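Long-range contacts in probable transcriptional regulatory protein aq_1575 (Aquifex aeolicus, PDB 1LFP), which probably binds DNA and takes part in regulating transcription: residues A[140-145]-A[169-174]; A[196-201]-A[231-236]; A[135-140]-A[200-205]; A[23-28]-A[57-62]; A[206-211]-A[237-242]. One frame throughout, in Å; residues are numbered along the deposited sequence.

Contact 1: residues A[140-145]-A[169-174]; sequences IEVPAK and EVHIIY
I140 to P143 pairs with V170 to I173 as two neighbouring antiparallel strands of a four-stranded antiparallel sheet, their axes 153° apart in direction. I140 with I173 and V142 with H171 are the hydrogen-bonded pairs; E141 with I172 and P143 with V170 are the non-hydrogen-bonded ones. I140 N reaches I173 O at 2.8 Å, and H171 N points almost straight at V142 O, 2.9 Å away with 174° at the hydrogen. Past the strand end, A144 N adds a bond to E169 O at 3.0 Å, approaching from above the carbonyl plane.

The face carrying I140, V142, H171 and I173 is mostly apolar, with H171 the polar member, and lies against helices 149-159 and 180-188. On it the CB atoms of I140 and I173 sit 4.1 Å apart, and V142 CG1, placed between the backbone N and carbonyl carbon (chi1 45°), presses on H171 CB at 3.3 Å. On the other face V170 CG2 fills the angle between the E141 chain and the V142 carbonyl, 3.5 Å from E141 CG. The E141 carboxylate continues beyond this methyl to the hydroxyl of Y139. H171 ND1 takes a hydrogen bond from G167 N, which fixes the turn of the imidazole. Over one face of that ring, offset toward its rim, A144 CB makes a CH-pi contact 4.1 Å from the centroid.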
# COMPACT_ATOMS: atom_id res chain seq x y z
N ILE A 140 8.03 4.42 -2.39
CA ILE A 140 8.95 3.45 -2.97
C ILE A 140 9.58 2.61 -1.89
O ILE A 140 10.05 3.16 -0.88
CB ILE A 140 10.06 4.18 -3.76
CG1 ILE A 140 9.43 4.87 -4.98
CG2 ILE A 140 11.18 3.17 -4.16
CD1 ILE A 140 10.33 5.92 -5.70
N GLU A 141 9.61 1.29 -2.09
CA GLU A 141 10.21 0.39 -1.12
C GLU A 141 11.46 -0.21 -1.75
O GLU A 141 11.44 -0.55 -2.92
CB GLU A 141 9.25 -0.75 -0.74
CG GLU A 141 8.48 -0.47 0.55
CD GLU A 141 7.39 -1.49 0.87
OE1 GLU A 141 7.61 -2.70 0.61
OE2 GLU A 141 6.32 -1.06 1.38
N VAL A 142 12.52 -0.29 -0.97
CA VAL A 142 13.79 -0.86 -1.44
C VAL A 142 14.30 -1.82 -0.37
O VAL A 142 14.36 -1.49 0.81
CB VAL A 142 14.85 0.26 -1.72
CG1 VAL A 142 14.86 1.23 -0.61
CG2 VAL A 142 16.25 -0.33 -1.90
N PRO A 143 14.66 -3.02 -0.78
CA PRO A 143 15.16 -4.05 0.13
C PRO A 143 16.42 -3.70 0.92
O PRO A 143 17.48 -3.41 0.35
CB PRO A 143 15.32 -5.28 -0.78
CG PRO A 143 15.40 -4.72 -2.18
CD PRO A 143 14.44 -3.56 -2.14
N ALA A 144 16.33 -3.71 2.24
CA ALA A 144 17.47 -3.37 3.07
C ALA A 144 18.63 -4.32 2.79
O ALA A 144 19.76 -3.88 2.52
CB ALA A 144 17.09 -3.41 4.55
N LYS A 145 18.31 -5.60 2.83
CA LYS A 145 19.26 -6.69 2.60
C LYS A 145 20.18 -6.45 1.43
O LYS A 145 21.36 -6.79 1.48
CB LYS A 145 18.50 -7.98 2.33
CG LYS A 145 17.79 -8.57 3.53
CD LYS A 145 16.87 -9.69 3.08
CE LYS A 145 16.43 -10.58 4.25
NZ LYS A 145 17.50 -11.56 4.62
N GLU A 169 14.09 -4.19 7.33
CA GLU A 169 13.83 -5.08 6.22
C GLU A 169 13.67 -4.28 4.93
O GLU A 169 14.04 -4.72 3.85
CB GLU A 169 12.55 -5.84 6.52
CG GLU A 169 11.51 -4.97 7.21
CD GLU A 169 10.52 -5.79 7.99
OE1 GLU A 169 9.62 -5.20 8.64
OE2 GLU A 169 10.64 -7.03 7.96
N VAL A 170 13.08 -3.11 5.06
CA VAL A 170 12.88 -2.28 3.89
C VAL A 170 13.08 -0.81 4.19
O VAL A 170 12.84 -0.31 5.30
CB VAL A 170 11.48 -2.52 3.27
CG1 VAL A 170 10.38 -2.05 4.23
CG2 VAL A 170 11.38 -1.81 1.95
N HIS A 171 13.57 -0.11 3.18
CA HIS A 171 13.80 1.31 3.30
C HIS A 171 12.64 1.91 2.55
O HIS A 171 12.18 1.34 1.58
CB HIS A 171 15.14 1.68 2.68
CG HIS A 171 16.31 1.03 3.36
ND1 HIS A 171 16.48 1.05 4.73
CD2 HIS A 171 17.41 0.40 2.86
CE1 HIS A 171 17.63 0.47 5.04
NE2 HIS A 171 18.21 0.07 3.92
N ILE A 172 12.14 3.04 3.03
CA ILE A 172 11.01 3.69 2.40
C ILE A 172 11.37 5.06 1.89
O ILE A 172 11.96 5.87 2.61
CB ILE A 172 9.87 3.84 3.40
CG1 ILE A 172 9.33 2.46 3.77
CG2 ILE A 172 8.81 4.76 2.84
CD1 ILE A 172 8.39 2.48 4.97
N ILE A 173 10.97 5.35 0.66
CA ILE A 173 11.25 6.63 0.06
C ILE A 173 9.94 7.24 -0.38
O ILE A 173 9.15 6.59 -1.06
CB ILE A 173 12.17 6.48 -1.16
CG1 ILE A 173 13.56 6.06 -0.67
CG2 ILE A 173 12.25 7.81 -1.95
CD1 ILE A 173 14.51 5.63 -1.79
N TYR A 174 9.69 8.49 0.03
CA TYR A 174 8.47 9.16 -0.38
C TYR A 174 8.79 10.18 -1.42
O TYR A 174 9.86 10.81 -1.37
CB TYR A 174 7.82 9.90 0.79
CG TYR A 174 7.14 9.01 1.75
CD1 TYR A 174 5.83 8.61 1.53
CD2 TYR A 174 7.77 8.58 2.90
CE1 TYR A 174 5.17 7.83 2.41
CE2 TYR A 174 7.10 7.78 3.82
CZ TYR A 174 5.79 7.42 3.57
OH TYR A 174 5.08 6.67 4.47

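Contact 2: residues A[196-201]-A[231-236]; sequences KAQITW and VQQVIA
The side chains of Q198 and Q233 reach toward each other tip to tip, and their amide planes stack, only 12° apart, with Q198 NE2 3.4 Å from Q233 CD. Both chains run extended beyond CG. In Q198, chi1 (55°) sets CG between the backbone N and carbonyl carbon, from where the extended chain carries the amide to Q233. T200 crosses Q233 at about a right angle. Farther along, I235 lies obliquely across T200: its CG1 is 3.7 Å from T200 OG1, its CG2 touches W201 O at 3.2 Å, and its CD1 meets W201 CB at 3.9 Å. A water lies 3.3 Å from Q198 OE1 and 3.1 Å from Q232 O, linking the two. No backbone ladder joins the segments; side chains bridge two different sheets. Strand 196-203 is the outer strand of the antiparallel sheet, paired with 134-143, whereas Q232 and Q233 form a classic beta bulge opposite L100 of strand 95-103, and V234 and A236 turn to helix 212-226.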
# COMPACT_ATOMS: atom_id res chain seq x y z
N LYS A 196 8.69 -2.01 -4.36
CA LYS A 196 7.35 -1.49 -4.63
C LYS A 196 7.43 -0.01 -4.93
O LYS A 196 8.27 0.68 -4.34
CB LYS A 196 6.41 -1.66 -3.43
CG LYS A 196 6.11 -3.09 -3.02
CD LYS A 196 4.97 -3.11 -1.99
CE LYS A 196 4.58 -4.53 -1.61
NZ LYS A 196 3.38 -4.57 -0.73
N ALA A 197 6.54 0.45 -5.80
CA ALA A 197 6.41 1.85 -6.20
C ALA A 197 4.92 2.12 -6.41
O ALA A 197 4.30 1.62 -7.35
CB ALA A 197 7.18 2.12 -7.51
N GLN A 198 4.32 2.93 -5.55
CA GLN A 198 2.89 3.17 -5.69
C GLN A 198 2.52 4.50 -5.04
O GLN A 198 3.29 5.07 -4.28
CB GLN A 198 2.11 2.04 -4.98
CG GLN A 198 2.52 1.88 -3.50
CD GLN A 198 1.84 0.68 -2.80
OE1 GLN A 198 1.29 -0.21 -3.44
NE2 GLN A 198 1.89 0.68 -1.47
N ILE A 199 1.30 4.95 -5.30
CA ILE A 199 0.81 6.17 -4.70
C ILE A 199 0.16 5.76 -3.37
O ILE A 199 -0.61 4.79 -3.33
CB ILE A 199 -0.26 6.83 -5.62
CG1 ILE A 199 0.41 7.38 -6.87
CG2 ILE A 199 -1.04 7.90 -4.85
CD1 ILE A 199 1.37 8.51 -6.63
N THR A 200 0.49 6.48 -2.30
CA THR A 200 -0.09 6.20 -1.00
C THR A 200 -0.43 7.52 -0.31
O THR A 200 -0.36 8.60 -0.92
CB THR A 200 0.88 5.38 -0.12
OG1 THR A 200 0.21 4.93 1.05
CG2 THR A 200 2.09 6.20 0.29
N TRP A 201 -0.83 7.45 0.95
CA TRP A 201 -1.14 8.67 1.72
C TRP A 201 -0.22 8.63 2.94
O TRP A 201 0.01 7.56 3.46
CB TRP A 201 -2.59 8.66 2.17
CG TRP A 201 -3.52 8.86 1.07
CD1 TRP A 201 -3.82 7.96 0.09
CD2 TRP A 201 -4.24 10.06 0.76
NE1 TRP A 201 -4.68 8.54 -0.83
CE2 TRP A 201 -4.96 9.82 -0.43
CE3 TRP A 201 -4.35 11.32 1.37
CZ2 TRP A 201 -5.77 10.80 -1.03
CZ3 TRP A 201 -5.17 12.30 0.79
CH2 TRP A 201 -5.87 12.03 -0.40
N VAL A 231 -8.96 -4.97 0.16
CA VAL A 231 -8.05 -3.92 0.61
C VAL A 231 -6.65 -3.99 -0.01
O VAL A 231 -6.03 -5.05 0.01
CB VAL A 231 -7.90 -3.93 2.19
CG1 VAL A 231 -6.98 -2.82 2.61
CG2 VAL A 231 -9.30 -3.76 2.85
N GLN A 232 -6.17 -2.87 -0.55
CA GLN A 232 -4.83 -2.77 -1.16
C GLN A 232 -3.85 -2.15 -0.18
O GLN A 232 -2.70 -2.59 -0.05
CB GLN A 232 -4.82 -1.87 -2.41
CG GLN A 232 -5.56 -2.40 -3.65
CD GLN A 232 -4.77 -3.41 -4.48
OE1 GLN A 232 -3.60 -3.19 -4.85
NE2 GLN A 232 -5.41 -4.51 -4.77
N GLN A 233 -4.29 -1.09 0.48
CA GLN A 233 -3.43 -0.40 1.41
C GLN A 233 -4.14 0.11 2.63
O GLN A 233 -5.25 0.56 2.55
CB GLN A 233 -2.80 0.83 0.77
CG GLN A 233 -1.83 0.58 -0.40
CD GLN A 233 -1.20 1.88 -0.85
OE1 GLN A 233 -1.31 2.30 -2.02
NE2 GLN A 233 -0.54 2.56 0.08
N VAL A 234 -3.46 0.06 3.76
CA VAL A 234 -4.06 0.60 4.99
C VAL A 234 -3.01 1.57 5.55
O VAL A 234 -1.85 1.19 5.67
CB VAL A 234 -4.27 -0.48 6.03
CG1 VAL A 234 -4.75 0.16 7.30
CG2 VAL A 234 -5.30 -1.51 5.54
N ILE A 235 -3.41 2.78 5.87
CA ILE A 235 -2.51 3.82 6.40
C ILE A 235 -3.08 4.40 7.68
O ILE A 235 -4.27 4.68 7.76
CB ILE A 235 -2.30 4.99 5.40
CG1 ILE A 235 -1.98 4.46 4.00
CG2 ILE A 235 -1.11 5.86 5.88
CD1 ILE A 235 -3.04 4.82 2.94
N ALA A 236 -2.25 4.54 8.69
CA ALA A 236 -2.73 5.12 9.95
C ALA A 236 -1.71 6.10 10.47
O ALA A 236 -0.54 6.08 10.06
CB ALA A 236 -2.99 4.02 10.97
O HOH W 1 -1.11 -2.30 -2.66

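Contact 3: residues A[135-140]-A[200-205]; sequences ERKGYI and TWKPIS
R136 and W201 face each other as a non-hydrogen-bonded pair where strand 134-143 meets strand 196-203, the outer strand of the antiparallel sheet. From CB, 4.2 Å from T200 O, the arginine chain passes over the indole: CG lies above one face of the six-membered ring, offset toward its rim, in a CH-pi contact 3.9 Å from the centroid. CD, carried on by an extended chi2 (-172°), stays 3.9 Å from W201 CZ2. The chain then bends at chi3 (52°), and the guanidinium stands 82° to the ring plane; its NH2 forms a long, weak ion pair with E178.

The flanking pairs are hydrogen-bonded. E135 and K202 exchange two backbone bonds, and so do K137 and T200; T200 N bonds K137 O at 2.8 Å. On the opposite face to R136, K137 CG packs on K202 CB at 4.0 Å, while K202 NZ forms a salt bridge with D163, and the lysine makes a cation-pi contact with Y174. T200 CG2 closes against Y139 CB at 3.4 Å. Four backbone bonds thus join the strands, the aliphatic parts of R136, K137 and K202 pack against the indole and each other, and the charged ends of R136 and K202 pair with E178 (weakly) and D163 outside the segments.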
# COMPACT_ATOMS: atom_id res chain seq x y z
N GLU A 135 -1.30 13.37 3.42
CA GLU A 135 -1.00 13.96 2.11
C GLU A 135 -0.75 12.80 1.12
O GLU A 135 -0.20 11.79 1.49
CB GLU A 135 0.25 14.84 2.14
CG GLU A 135 0.51 15.49 3.51
CD GLU A 135 1.66 16.52 3.50
OE1 GLU A 135 1.59 17.48 2.71
OE2 GLU A 135 2.63 16.37 4.28
N ARG A 136 -1.19 12.96 -0.12
CA ARG A 136 -0.97 11.94 -1.15
C ARG A 136 0.49 12.02 -1.56
O ARG A 136 1.00 13.10 -1.89
CB ARG A 136 -1.87 12.24 -2.36
CG ARG A 136 -2.63 11.02 -2.83
CD ARG A 136 -3.38 11.23 -4.14
NE ARG A 136 -2.50 11.76 -5.17
CZ ARG A 136 -2.69 11.62 -6.47
NH1 ARG A 136 -3.74 10.96 -6.92
NH2 ARG A 136 -1.85 12.16 -7.33
N LYS A 137 1.18 10.88 -1.55
CA LYS A 137 2.60 10.85 -1.91
C LYS A 137 2.95 9.60 -2.71
O LYS A 137 2.25 8.58 -2.67
CB LYS A 137 3.51 10.80 -0.67
CG LYS A 137 3.48 11.98 0.31
CD LYS A 137 4.32 13.14 -0.24
CE LYS A 137 4.11 14.38 0.59
NZ LYS A 137 2.66 14.56 0.70
N GLY A 138 4.06 9.69 -3.43
CA GLY A 138 4.58 8.51 -4.10
C GLY A 138 5.30 7.75 -3.00
O GLY A 138 5.87 8.36 -2.11
N TYR A 139 5.32 6.42 -3.09
CA TYR A 139 5.93 5.59 -2.08
C TYR A 139 6.76 4.51 -2.77
O TYR A 139 6.25 3.79 -3.62
CB TYR A 139 4.80 4.97 -1.26
CG TYR A 139 5.20 3.97 -0.24
CD1 TYR A 139 5.15 2.61 -0.50
CD2 TYR A 139 5.53 4.39 1.06
CE1 TYR A 139 5.42 1.68 0.50
CE2 TYR A 139 5.79 3.48 2.06
CZ TYR A 139 5.74 2.12 1.78
OH TYR A 139 6.04 1.21 2.78
N ILE A 140 8.03 4.42 -2.39
CA ILE A 140 8.95 3.45 -2.97
C ILE A 140 9.58 2.61 -1.89
O ILE A 140 10.05 3.16 -0.88
CB ILE A 140 10.06 4.18 -3.76
CG1 ILE A 140 9.43 4.87 -4.98
CG2 ILE A 140 11.18 3.17 -4.16
CD1 ILE A 140 10.33 5.92 -5.70
N THR A 200 0.49 6.48 -2.30
CA THR A 200 -0.09 6.20 -1.00
C THR A 200 -0.43 7.52 -0.31
O THR A 200 -0.36 8.60 -0.92
CB THR A 200 0.88 5.38 -0.12
OG1 THR A 200 0.21 4.93 1.05
CG2 THR A 200 2.09 6.20 0.29
N TRP A 201 -0.83 7.45 0.95
CA TRP A 201 -1.14 8.67 1.72
C TRP A 201 -0.22 8.63 2.94
O TRP A 201 0.01 7.56 3.46
CB TRP A 201 -2.59 8.66 2.17
CG TRP A 201 -3.52 8.86 1.07
CD1 TRP A 201 -3.82 7.96 0.09
CD2 TRP A 201 -4.24 10.06 0.76
NE1 TRP A 201 -4.68 8.54 -0.83
CE2 TRP A 201 -4.96 9.82 -0.43
CE3 TRP A 201 -4.35 11.32 1.37
CZ2 TRP A 201 -5.77 10.80 -1.03
CZ3 TRP A 201 -5.17 12.30 0.79
CH2 TRP A 201 -5.87 12.03 -0.40
N LYS A 202 0.35 9.77 3.30
CA LYS A 202 1.29 9.82 4.42
C LYS A 202 0.76 10.76 5.51
O LYS A 202 0.34 11.86 5.23
CB LYS A 202 2.64 10.37 3.90
CG LYS A 202 3.75 10.48 4.97
CD LYS A 202 5.03 11.03 4.31
CE LYS A 202 6.28 10.87 5.22
NZ LYS A 202 6.54 12.08 6.05
N PRO A 203 0.76 10.32 6.78
CA PRO A 203 0.26 11.24 7.81
C PRO A 203 1.10 12.50 7.91
O PRO A 203 2.34 12.45 7.76
CB PRO A 203 0.31 10.40 9.10
CG PRO A 203 1.33 9.37 8.79
CD PRO A 203 1.12 9.02 7.35
N ILE A 204 0.45 13.64 8.16
CA ILE A 204 1.16 14.91 8.28
C ILE A 204 1.62 15.08 9.71
O ILE A 204 2.41 15.99 10.03
CB ILE A 204 0.26 16.09 7.89
CG1 ILE A 204 -0.84 16.30 8.93
CG2 ILE A 204 -0.42 15.78 6.53
CD1 ILE A 204 -1.56 17.66 8.75
N SER A 205 1.11 14.22 10.58
CA SER A 205 1.46 14.23 11.99
C SER A 205 0.97 12.92 12.57
O SER A 205 0.11 12.26 11.97
CB SER A 205 0.79 15.40 12.71
OG SER A 205 1.38 15.57 13.99

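Contact 4: residues A[23-28]-A[57-62]; sequences KLFSKL and KKANMP
F25 and M61 (a selenomethionine) slide past each other in opposite directions, with the M61 chain laid over one face of the phenyl ring. M61 CG is anti to its backbone N (chi1 -162°) and sits above the ring centre, 3.7 Å from the centroid and 12° off the normal, a CH-pi contact. SE follows obliquely at 4.3 Å from the centroid, a Met-aromatic contact, and rests 3.7 Å from F25 CB. SE also meets L28 CB at 4.2 Å. At the ring edge, in its plane, A59 O lies 3.4 Å from F25 CZ, while A59 CB touches F25 CE2 at 4.0 Å and L24 CD2 a little farther off. The side-chain packing is apolar, and no hydrogen bond joins the segments. It is a helix-to-turn packing in the N-terminal helical region: helix 21-39 lies against the Schellman motif that ends helix 47-58, with N60 as its C-prime residue and P62 as N-cap of helix 63-74.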
# COMPACT_ATOMS: atom_id res chain seq x y z
N LYS A 23 -3.35 -14.61 -1.74
CA LYS A 23 -3.79 -13.29 -1.30
C LYS A 23 -3.01 -12.17 -1.95
O LYS A 23 -3.58 -11.16 -2.43
CB LYS A 23 -3.68 -13.20 0.23
CG LYS A 23 -4.94 -13.63 0.96
CD LYS A 23 -4.63 -14.42 2.22
CE LYS A 23 -4.26 -15.84 1.84
NZ LYS A 23 -3.66 -16.66 2.94
N LEU A 24 -1.69 -12.33 -1.99
CA LEU A 24 -0.84 -11.32 -2.61
C LEU A 24 -1.16 -11.20 -4.12
O LEU A 24 -1.34 -10.10 -4.66
CB LEU A 24 0.62 -11.71 -2.44
CG LEU A 24 1.62 -10.78 -3.10
CD1 LEU A 24 1.72 -9.53 -2.28
CD2 LEU A 24 2.97 -11.49 -3.30
N PHE A 25 -1.24 -12.33 -4.80
CA PHE A 25 -1.54 -12.31 -6.24
C PHE A 25 -2.90 -11.73 -6.53
O PHE A 25 -3.11 -11.09 -7.58
CB PHE A 25 -1.46 -13.72 -6.81
CG PHE A 25 -0.06 -14.27 -6.85
CD1 PHE A 25 0.18 -15.59 -7.25
CD2 PHE A 25 1.03 -13.45 -6.55
CE1 PHE A 25 1.51 -16.07 -7.36
CE2 PHE A 25 2.34 -13.91 -6.66
CZ PHE A 25 2.58 -15.23 -7.06
N SER A 26 -3.84 -11.98 -5.63
CA SER A 26 -5.17 -11.45 -5.83
C SER A 26 -5.07 -9.92 -5.88
O SER A 26 -5.68 -9.28 -6.74
CB SER A 26 -6.09 -11.93 -4.71
OG SER A 26 -7.37 -11.32 -4.83
N LYS A 27 -4.29 -9.35 -4.97
CA LYS A 27 -4.11 -7.90 -4.93
C LYS A 27 -3.29 -7.42 -6.12
O LYS A 27 -3.56 -6.34 -6.67
CB LYS A 27 -3.47 -7.52 -3.58
CG LYS A 27 -4.44 -7.84 -2.42
CD LYS A 27 -3.98 -7.47 -1.01
CE LYS A 27 -5.16 -7.69 -0.00
NZ LYS A 27 -4.81 -7.25 1.37
N LEU A 28 -2.32 -8.21 -6.58
CA LEU A 28 -1.56 -7.74 -7.73
C LEU A 28 -2.45 -7.75 -8.99
O LEU A 28 -2.32 -6.88 -9.85
CB LEU A 28 -0.32 -8.59 -7.95
CG LEU A 28 0.87 -8.19 -7.06
CD1 LEU A 28 1.49 -6.92 -7.59
CD2 LEU A 28 0.45 -7.99 -5.63
N LYS A 57 5.71 -9.69 -12.02
CA LYS A 57 6.73 -10.60 -12.50
C LYS A 57 7.72 -10.87 -11.39
O LYS A 57 8.19 -11.98 -11.23
CB LYS A 57 7.43 -10.00 -13.72
CG LYS A 57 6.62 -10.11 -14.99
CD LYS A 57 7.39 -9.58 -16.19
CE LYS A 57 6.70 -9.97 -17.49
NZ LYS A 57 5.29 -9.50 -17.54
N LYS A 58 8.01 -9.84 -10.61
CA LYS A 58 8.97 -9.99 -9.53
C LYS A 58 8.52 -10.90 -8.43
O LYS A 58 9.36 -11.52 -7.75
CB LYS A 58 9.31 -8.61 -8.96
CG LYS A 58 10.78 -8.47 -8.62
CD LYS A 58 11.64 -8.72 -9.87
CE LYS A 58 11.33 -7.73 -11.00
NZ LYS A 58 11.74 -6.32 -10.68
N ALA A 59 7.20 -11.04 -8.28
CA ALA A 59 6.62 -11.87 -7.24
C ALA A 59 6.35 -13.30 -7.72
O ALA A 59 5.74 -14.10 -7.02
CB ALA A 59 5.33 -11.23 -6.75
N ASN A 60 6.80 -13.59 -8.94
CA ASN A 60 6.66 -14.89 -9.53
C ASN A 60 5.22 -15.23 -9.87
O ASN A 60 4.83 -16.39 -9.81
CB ASN A 60 7.26 -15.95 -8.58
CG ASN A 60 8.78 -15.92 -8.58
OD1 ASN A 60 9.42 -16.42 -7.64
ND2 ASN A 60 9.37 -15.37 -9.64
N MSE A 61 4.42 -14.24 -10.22
CA MSE A 61 3.03 -14.53 -10.60
C MSE A 61 3.11 -14.99 -12.06
O MSE A 61 3.81 -14.38 -12.89
CB MSE A 61 2.13 -13.30 -10.49
CG MSE A 61 0.62 -13.65 -10.45
SE MSE A 61 -0.49 -12.25 -10.04
CE MSE A 61 -0.43 -11.72 -11.67
N PRO A 62 2.44 -16.09 -12.38
CA PRO A 62 2.44 -16.66 -13.74
C PRO A 62 2.12 -15.57 -14.76
O PRO A 62 1.24 -14.76 -14.55
CB PRO A 62 1.36 -17.74 -13.67
CG PRO A 62 1.45 -18.21 -12.21
CD PRO A 62 1.61 -16.89 -11.45

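Contact 5: residues A[206-211]-A[237-242]; sequences TVQIND and NFEIPE
The parallel strands of a beta-alpha-beta unit meet here: 207-208, the outer strand of the mixed sheet, runs beside the end of 231-239, with helix 212-226 as the crossover. Three backbone bonds alternate along them. V207 N reaches N237 O at 2.7 Å and I209 N reaches E239 O at 2.6 Å; E239 N approaches V207 O from above the carbonyl plane, with only 131° at the hydrogen. Q208 and E239 lie side by side, pointing the same way, Q208 NE2 3.1 Å from E239 CG. E239 CG is anti to its backbone N (chi1 -169°); the chain bends at chi2, and OE1 accepts a weak bond from T206 OG1 at 3.2 Å. On the other face, V207 CG1 is 4.4 Å from F238 CB, and the F238 ring packs on W7 and helix 212-226. P241 CD lies 3.3 Å from I209 O. The next N in the ladder is that of P241, which has no hydrogen to give; I209 O is buried without a polar partner, and the ladder ends with I209 N to E239 O.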
# COMPACT_ATOMS: atom_id res chain seq x y z
N THR A 206 1.46 12.55 13.75
CA THR A 206 1.10 11.30 14.37
C THR A 206 0.45 11.44 15.74
O THR A 206 0.57 12.48 16.40
CB THR A 206 2.34 10.38 14.48
OG1 THR A 206 3.36 11.04 15.25
CG2 THR A 206 2.91 10.05 13.07
N VAL A 207 -0.26 10.40 16.14
CA VAL A 207 -0.95 10.37 17.43
C VAL A 207 -0.28 9.37 18.35
O VAL A 207 -0.38 8.16 18.15
CB VAL A 207 -2.45 10.00 17.25
CG1 VAL A 207 -2.59 8.84 16.29
CG2 VAL A 207 -3.06 9.64 18.59
N GLN A 208 0.42 9.89 19.36
CA GLN A 208 1.14 9.08 20.33
C GLN A 208 0.16 8.24 21.15
O GLN A 208 -0.75 8.77 21.78
CB GLN A 208 1.93 9.99 21.28
CG GLN A 208 2.79 11.03 20.57
CD GLN A 208 4.17 10.52 20.18
OE1 GLN A 208 4.89 11.17 19.41
NE2 GLN A 208 4.55 9.36 20.70
N ILE A 209 0.36 6.93 21.13
CA ILE A 209 -0.51 6.02 21.87
C ILE A 209 0.33 5.16 22.83
O ILE A 209 1.00 4.22 22.41
CB ILE A 209 -1.29 5.11 20.91
CG1 ILE A 209 -2.00 4.00 21.67
CG2 ILE A 209 -0.35 4.56 19.87
CD1 ILE A 209 -3.13 4.49 22.55
N ASN A 210 0.28 5.50 24.11
CA ASN A 210 1.05 4.79 25.13
C ASN A 210 0.34 3.67 25.87
O ASN A 210 0.98 2.86 26.53
CB ASN A 210 1.61 5.81 26.12
CG ASN A 210 2.51 6.85 25.45
OD1 ASN A 210 3.52 6.50 24.84
ND2 ASN A 210 2.14 8.12 25.56
N ASP A 211 -0.99 3.60 25.77
CA ASP A 211 -1.72 2.53 26.44
C ASP A 211 -1.56 1.25 25.64
O ASP A 211 -2.09 1.12 24.54
CB ASP A 211 -3.20 2.88 26.54
CG ASP A 211 -3.46 4.06 27.43
OD1 ASP A 211 -3.11 3.99 28.63
OD2 ASP A 211 -4.01 5.07 26.94
N ASN A 237 -2.14 6.99 11.36
CA ASN A 237 -1.21 8.00 11.89
C ASN A 237 -0.81 7.77 13.33
O ASN A 237 -0.45 8.73 14.03
CB ASN A 237 -1.78 9.41 11.78
CG ASN A 237 -2.99 9.64 12.66
OD1 ASN A 237 -3.48 10.77 12.74
ND2 ASN A 237 -3.49 8.60 13.31
N PHE A 238 -0.88 6.53 13.80
CA PHE A 238 -0.51 6.25 15.19
C PHE A 238 0.98 6.38 15.45
O PHE A 238 1.81 6.32 14.55
CB PHE A 238 -0.93 4.83 15.60
CG PHE A 238 -0.18 3.74 14.85
CD1 PHE A 238 1.20 3.53 15.05
CD2 PHE A 238 -0.83 2.98 13.91
CE1 PHE A 238 1.90 2.58 14.31
CE2 PHE A 238 -0.14 2.02 13.15
CZ PHE A 238 1.24 1.82 13.35
N GLU A 239 1.30 6.54 16.74
CA GLU A 239 2.68 6.62 17.19
C GLU A 239 2.74 5.70 18.41
O GLU A 239 2.20 6.05 19.46
CB GLU A 239 3.03 8.05 17.57
CG GLU A 239 4.52 8.28 17.81
CD GLU A 239 5.37 7.99 16.60
OE1 GLU A 239 4.90 8.23 15.47
OE2 GLU A 239 6.51 7.52 16.77
N ILE A 240 3.35 4.53 18.24
CA ILE A 240 3.47 3.53 19.32
C ILE A 240 4.92 3.26 19.74
O ILE A 240 5.81 3.10 18.90
CB ILE A 240 2.82 2.16 18.91
CG1 ILE A 240 3.45 1.63 17.62
CG2 ILE A 240 1.33 2.31 18.73
CD1 ILE A 240 4.73 0.84 17.81
N PRO A 241 5.18 3.19 21.06
CA PRO A 241 6.53 2.94 21.60
C PRO A 241 7.11 1.62 21.11
O PRO A 241 6.68 0.56 21.54
CB PRO A 241 6.30 2.93 23.11
CG PRO A 241 5.13 3.85 23.29
CD PRO A 241 4.22 3.43 22.15
N GLU A 242 8.10 1.69 20.21
CA GLU A 242 8.73 0.48 19.67
C GLU A 242 8.20 -0.81 20.31
O GLU A 242 8.62 -1.20 21.39
CB GLU A 242 10.25 0.55 19.86
CG GLU A 242 10.95 -0.69 19.32
CD GLU A 242 10.61 -0.96 17.87
OE1 GLU A 242 11.10 -0.21 17.00
OE2 GLU A 242 9.86 -1.92 17.61

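Along the chain, contact 4 closes first, in the N-terminal helical region; the other contacts follow, and contact 1 lies within the span from 135 to 205 that contact 3 closes, starting on their shared I140. Contacts 1 and 3 join adjacent strands, 170-175 to 134-143 and 134-143 to 196-203, their centres about 15 Å apart. Contact 2, its centre about 8 Å from that of contact 3, shares T200 and W201 with it and leads to strand 231-239 of the mixed sheet. Contact 5 adds edge strand 207-208 there, about 20 Å from contact 2 between centres. Contacts 4 and 5 lie about 32 Å apart between centres. Strand 231-239 thus touches the antiparallel sheet through contact 2 and helix 21-39 through Q232, whose NE2 binds K27 O.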